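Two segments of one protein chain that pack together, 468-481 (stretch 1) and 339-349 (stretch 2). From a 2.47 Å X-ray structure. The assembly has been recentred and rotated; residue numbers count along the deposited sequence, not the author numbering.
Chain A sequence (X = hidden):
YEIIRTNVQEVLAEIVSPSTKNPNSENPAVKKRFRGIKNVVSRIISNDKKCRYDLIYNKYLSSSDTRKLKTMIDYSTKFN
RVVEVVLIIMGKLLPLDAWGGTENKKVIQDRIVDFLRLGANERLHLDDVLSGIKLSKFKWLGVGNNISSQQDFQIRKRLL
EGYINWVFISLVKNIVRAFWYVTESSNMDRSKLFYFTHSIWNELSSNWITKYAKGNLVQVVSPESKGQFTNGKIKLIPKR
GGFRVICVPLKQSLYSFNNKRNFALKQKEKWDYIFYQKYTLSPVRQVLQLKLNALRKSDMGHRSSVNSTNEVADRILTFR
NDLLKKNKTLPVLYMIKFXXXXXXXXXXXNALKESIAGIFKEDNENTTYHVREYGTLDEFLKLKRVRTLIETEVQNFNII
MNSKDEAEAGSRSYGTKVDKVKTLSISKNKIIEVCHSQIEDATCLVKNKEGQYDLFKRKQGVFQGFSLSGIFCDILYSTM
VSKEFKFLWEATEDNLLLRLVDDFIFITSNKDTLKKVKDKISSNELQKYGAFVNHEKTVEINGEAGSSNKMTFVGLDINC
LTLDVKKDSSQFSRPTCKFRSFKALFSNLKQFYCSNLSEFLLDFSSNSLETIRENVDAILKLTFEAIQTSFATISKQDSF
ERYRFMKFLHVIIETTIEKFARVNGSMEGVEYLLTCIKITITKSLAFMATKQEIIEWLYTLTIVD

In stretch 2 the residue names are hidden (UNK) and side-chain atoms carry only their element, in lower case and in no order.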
# COMPACT_ATOMS: atom_id res chain seq x y z
N LEU A 468 8.65 -8.41 -9.60
CA LEU A 468 8.44 -8.09 -11.00
C LEU A 468 7.03 -8.39 -11.50
O LEU A 468 6.75 -8.17 -12.68
CB LEU A 468 9.45 -8.86 -11.86
CG LEU A 468 10.91 -8.83 -11.41
CD1 LEU A 468 11.77 -9.68 -12.34
CD2 LEU A 468 11.43 -7.40 -11.35
N SER A 469 6.13 -8.86 -10.62
CA SER A 469 4.82 -9.30 -11.08
C SER A 469 4.04 -8.16 -11.74
O SER A 469 3.44 -8.34 -12.80
CB SER A 469 4.02 -9.89 -9.92
OG SER A 469 4.69 -11.01 -9.37
N GLY A 470 4.06 -6.98 -11.12
CA GLY A 470 3.33 -5.86 -11.69
C GLY A 470 3.88 -5.43 -13.03
O GLY A 470 3.13 -5.21 -13.98
N ILE A 471 5.21 -5.35 -13.14
CA ILE A 471 5.78 -4.92 -14.41
C ILE A 471 5.69 -6.03 -15.45
O ILE A 471 5.60 -5.76 -16.65
CB ILE A 471 7.23 -4.43 -14.22
CG1 ILE A 471 7.71 -3.71 -15.48
CG2 ILE A 471 8.16 -5.58 -13.87
CD1 ILE A 471 8.90 -2.80 -15.24
N PHE A 472 5.67 -7.29 -15.01
CA PHE A 472 5.40 -8.38 -15.94
C PHE A 472 4.06 -8.16 -16.63
O PHE A 472 3.98 -8.11 -17.86
CB PHE A 472 5.42 -9.73 -15.22
CG PHE A 472 6.79 -10.26 -14.94
CD1 PHE A 472 7.90 -9.74 -15.59
CD2 PHE A 472 6.97 -11.30 -14.03
CE1 PHE A 472 9.17 -10.25 -15.34
CE2 PHE A 472 8.24 -11.81 -13.78
CZ PHE A 472 9.34 -11.28 -14.43
N CYS A 473 3.01 -7.96 -15.84
CA CYS A 473 1.68 -7.77 -16.40
C CYS A 473 1.63 -6.52 -17.27
O CYS A 473 0.90 -6.49 -18.28
CB CYS A 473 0.65 -7.68 -15.27
SG CYS A 473 -1.08 -7.64 -15.78
N ASP A 474 2.42 -5.50 -16.94
CA ASP A 474 2.46 -4.28 -17.74
C ASP A 474 3.14 -4.54 -19.08
O ASP A 474 2.67 -4.07 -20.13
CB ASP A 474 3.18 -3.18 -16.97
CG ASP A 474 2.91 -1.79 -17.53
OD1 ASP A 474 2.12 -1.67 -18.50
OD2 ASP A 474 3.49 -0.82 -17.01
N ILE A 475 4.25 -5.28 -19.07
CA ILE A 475 4.95 -5.61 -20.32
C ILE A 475 4.04 -6.40 -21.24
O ILE A 475 3.92 -6.11 -22.44
CB ILE A 475 6.25 -6.37 -20.02
CG1 ILE A 475 7.29 -5.46 -19.36
CG2 ILE A 475 6.82 -6.99 -21.29
CD1 ILE A 475 8.54 -6.20 -18.96
N LEU A 476 3.38 -7.43 -20.70
CA LEU A 476 2.58 -8.32 -21.54
C LEU A 476 1.37 -7.60 -22.12
O LEU A 476 1.10 -7.68 -23.33
CB LEU A 476 2.14 -9.55 -20.74
CG LEU A 476 1.30 -10.59 -21.50
CD1 LEU A 476 1.98 -11.00 -22.79
CD2 LEU A 476 1.02 -11.81 -20.65
N TYR A 477 0.63 -6.86 -21.29
CA TYR A 477 -0.57 -6.20 -21.78
C TYR A 477 -0.24 -5.02 -22.69
O TYR A 477 -1.00 -4.73 -23.62
CB TYR A 477 -1.45 -5.74 -20.61
CG TYR A 477 -2.34 -6.83 -20.03
CD1 TYR A 477 -2.20 -8.16 -20.41
CD2 TYR A 477 -3.34 -6.53 -19.11
CE1 TYR A 477 -3.02 -9.16 -19.88
CE2 TYR A 477 -4.16 -7.51 -18.58
CZ TYR A 477 -3.99 -8.82 -18.97
OH TYR A 477 -4.81 -9.79 -18.44
N SER A 478 0.88 -4.34 -22.46
CA SER A 478 1.31 -3.32 -23.42
C SER A 478 1.64 -3.95 -24.77
O SER A 478 1.25 -3.43 -25.82
CB SER A 478 2.53 -2.55 -22.89
OG SER A 478 2.21 -1.86 -21.69
N THR A 479 2.37 -5.07 -24.75
CA THR A 479 2.65 -5.81 -25.97
C THR A 479 1.37 -6.31 -26.62
O THR A 479 1.22 -6.25 -27.84
CB THR A 479 3.58 -6.99 -25.66
OG1 THR A 479 4.80 -6.49 -25.08
CG2 THR A 479 3.90 -7.77 -26.92
N MSE A 480 0.44 -6.83 -25.81
CA MSE A 480 -0.82 -7.34 -26.32
C MSE A 480 -1.64 -6.25 -26.99
O MSE A 480 -2.13 -6.42 -28.10
CB MSE A 480 -1.62 -7.97 -25.18
CG MSE A 480 -2.97 -8.52 -25.61
SE MSE A 480 -4.08 -9.07 -24.11
CE MSE A 480 -4.30 -7.33 -23.24
N VAL A 481 -1.79 -5.11 -26.30
CA VAL A 481 -2.57 -4.00 -26.85
C VAL A 481 -1.96 -3.52 -28.16
O VAL A 481 -2.67 -3.20 -29.12
CB VAL A 481 -2.69 -2.87 -25.82
CG1 VAL A 481 -3.17 -1.59 -26.48
CG2 VAL A 481 -3.63 -3.27 -24.69
N UNK A 339 -12.99 -5.28 -18.52
CA UNK A 339 -11.89 -5.64 -17.65
C UNK A 339 -11.52 -7.11 -17.82
O UNK A 339 -12.25 -7.89 -18.43
o UNK A 339 -14.41 -6.27 -16.40
o UNK A 339 -13.33 -6.61 -14.52
c UNK A 339 -12.22 -5.33 -16.18
c UNK A 339 -13.40 -6.13 -15.67
N UNK A 340 -10.38 -7.48 -17.24
CA UNK A 340 -9.88 -8.85 -17.33
C UNK A 340 -10.13 -9.65 -16.05
O UNK A 340 -10.03 -9.12 -14.94
c UNK A 340 -8.38 -8.85 -17.66
c UNK A 340 -8.04 -8.17 -18.98
se UNK A 340 -9.07 -8.90 -20.48
c UNK A 340 -8.28 -7.86 -21.94
N UNK A 341 -10.48 -10.92 -16.24
CA UNK A 341 -10.72 -11.84 -15.13
C UNK A 341 -9.39 -12.40 -14.65
O UNK A 341 -8.73 -13.15 -15.38
c UNK A 341 -11.65 -12.97 -15.56
n UNK A 341 -14.45 -15.32 -18.01
c UNK A 341 -13.56 -14.25 -17.49
c UNK A 341 -13.12 -12.62 -15.62
c UNK A 341 -13.95 -13.81 -16.08
N UNK A 342 -9.01 -12.07 -13.41
CA UNK A 342 -7.86 -12.66 -12.73
C UNK A 342 -6.60 -12.60 -13.60
O UNK A 342 -5.97 -13.61 -13.91
c UNK A 342 -8.16 -14.10 -12.31
o UNK A 342 -10.17 -12.36 -10.30
o UNK A 342 -8.84 -13.76 -9.25
c UNK A 342 -9.49 -13.40 -10.26
c UNK A 342 -9.44 -14.28 -11.50
N UNK A 343 -6.24 -11.37 -14.00
CA UNK A 343 -5.15 -11.18 -14.96
C UNK A 343 -3.84 -11.78 -14.47
O UNK A 343 -3.04 -12.28 -15.28
c UNK A 343 -4.98 -9.70 -15.27
s UNK A 343 -4.33 -8.72 -13.91
N UNK A 344 -3.58 -11.73 -13.16
CA UNK A 344 -2.34 -12.31 -12.64
C UNK A 344 -2.39 -13.84 -12.61
O UNK A 344 -1.42 -14.51 -12.97
c UNK A 344 0.19 -8.74 -11.71
c UNK A 344 -2.03 -11.78 -11.24
c UNK A 344 -2.31 -9.33 -10.70
c UNK A 344 -0.28 -10.04 -11.72
c UNK A 344 -0.60 -7.74 -11.19
o UNK A 344 -0.14 -6.44 -11.18
c UNK A 344 -1.53 -10.36 -11.22
c UNK A 344 -1.86 -8.03 -10.69
N UNK A 345 -3.52 -14.41 -12.17
CA UNK A 345 -3.63 -15.86 -12.12
C UNK A 345 -3.65 -16.46 -13.52
O UNK A 345 -3.07 -17.53 -13.75
o UNK A 345 -5.68 -15.06 -9.47
c UNK A 345 -4.85 -15.90 -9.89
o UNK A 345 -3.98 -16.41 -9.15
c UNK A 345 -4.89 -16.29 -11.35
N UNK A 346 -4.30 -15.79 -14.47
CA UNK A 346 -4.49 -16.31 -15.82
C UNK A 346 -3.39 -15.89 -16.78
O UNK A 346 -3.41 -16.32 -17.93
c UNK A 346 -7.11 -19.83 -15.65
c UNK A 346 -7.06 -16.09 -15.48
c UNK A 346 -7.10 -17.49 -14.89
n UNK A 346 -6.82 -20.25 -14.43
n UNK A 346 -7.25 -18.53 -15.90
c UNK A 346 -5.85 -15.86 -16.38
n UNK A 346 -7.27 -20.71 -16.63
N UNK A 347 -2.43 -15.08 -16.33
CA UNK A 347 -1.37 -14.59 -17.20
C UNK A 347 -0.62 -15.75 -17.85
O UNK A 347 -0.31 -16.75 -17.19
c UNK A 347 0.35 -12.61 -17.15
c UNK A 347 -0.60 -11.47 -17.49
c UNK A 347 1.52 -12.10 -16.32
c UNK A 347 -0.40 -13.72 -16.41
N UNK A 348 -0.37 -15.64 -19.15
CA UNK A 348 0.30 -16.70 -19.90
C UNK A 348 1.81 -16.54 -19.75
O UNK A 348 2.39 -15.58 -20.28
n UNK A 348 -0.48 -18.84 -22.37
c UNK A 348 0.39 -17.86 -22.14
c UNK A 348 -0.12 -16.67 -21.36
o UNK A 348 1.55 -17.90 -22.54
N UNK A 349 2.45 -17.49 -19.07
CA UNK A 349 3.88 -17.38 -18.80
C UNK A 349 4.69 -17.38 -20.10
O UNK A 349 5.65 -16.62 -20.24
c UNK A 349 4.22 -19.59 -15.63
c UNK A 349 3.81 -18.41 -16.47
c UNK A 349 4.34 -18.51 -17.89
o UNK A 349 4.99 -20.44 -16.07
n UNK A 349 3.69 -19.66 -14.41

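Position 339 carries two side-chain carbons, the second bearing two oxygens, out of reach of the helix 469-481. This short carboxylate is Asp339, partly exposed, with OD2 hydrogen-bonded elsewhere in the structure.

At position 340 an unbranched chain of two carbons, selenium and one carbon lies near Tyr477 and Met480: selenomethionine, Met340. Its CG lies 3.7 Å from Tyr477 OH, and its CE is 4.2 Å from Met480 CE. The long apolar chain passes the tyrosine hydroxyl at CG, then extends on to the methyl end of Met480.

Position 341 has four carbons in a row ending in nitrogen; position 342 has three, the third with two oxygens. Neither touches the helix. They are Lys341 and Glu342, both pointing away and exposed, as suits charged groups. Glu342 O accepts a 2.8 Å hydrogen bond from the backbone N of residue 346, closing one helical turn.

Position 343 holds one carbon and one sulfur, buried against Cys473 and Tyr477: Cys343. Its SG is 3.9 Å from Cys473 SG, too far for a disulfide, so the sulfurs meet as apolar neighbours. Its CB approaches Tyr477 OH to 3.2 Å, a closeness that suits a small side chain.

Position 344 shows one carbon, then a six-carbon ring bearing an oxygen, near Ser469, Gly470 and Cys473: Tyr344. CA-to-CB points sideways, but the long, flat side chain reaches the helix. Ser469 O lies at the ring edge, 3.5 Å from Tyr344 CE2, and Gly470 CA is 3.6 Å from Tyr344 OH; Cys473 SG sits 4.8 Å from the ring centroid in an oblique sulfur-aromatic contact.

Position 345, two carbons with two oxygens on the second, is out of reach: Asp345, partly exposed, its OD2 hydrogen-bonded elsewhere in the structure. Position 346 has three carbons, a nitrogen, then a carbon with two more nitrogens, without contact: Arg346, exposed as suits its charge. Its end leads away; the residue touches a crystal neighbour.

Position 347 has four carbons forked at the second, near Leu476 and Tyr477: Leu347. Its CD1 lies 3.6 Å from Leu476 CD2 and 4.1 Å from Tyr477 CE1, an apolar fork suited to this buried site.

Position 348, two carbons with oxygen and nitrogen on the second, makes no side-chain contact with the helix. It is Asn348, a classic N-cap residue; its side chain caps a backbone N just past the stretch. Position 349, one carbon longer with the same ending, touches nothing on stretch 1: Gln349, pointing away, partly exposed, NE2 hydrogen-bonded elsewhere.

The contact works by packing, with no hydrogen bond across it. Cys473, Leu476, Tyr477 and Met480 meet Met340, Cys343, Tyr344 and Leu347, while the charged side chains of stretch 2 stay clear.

Stretch 2 (339-349) DMKECYDRLNQ
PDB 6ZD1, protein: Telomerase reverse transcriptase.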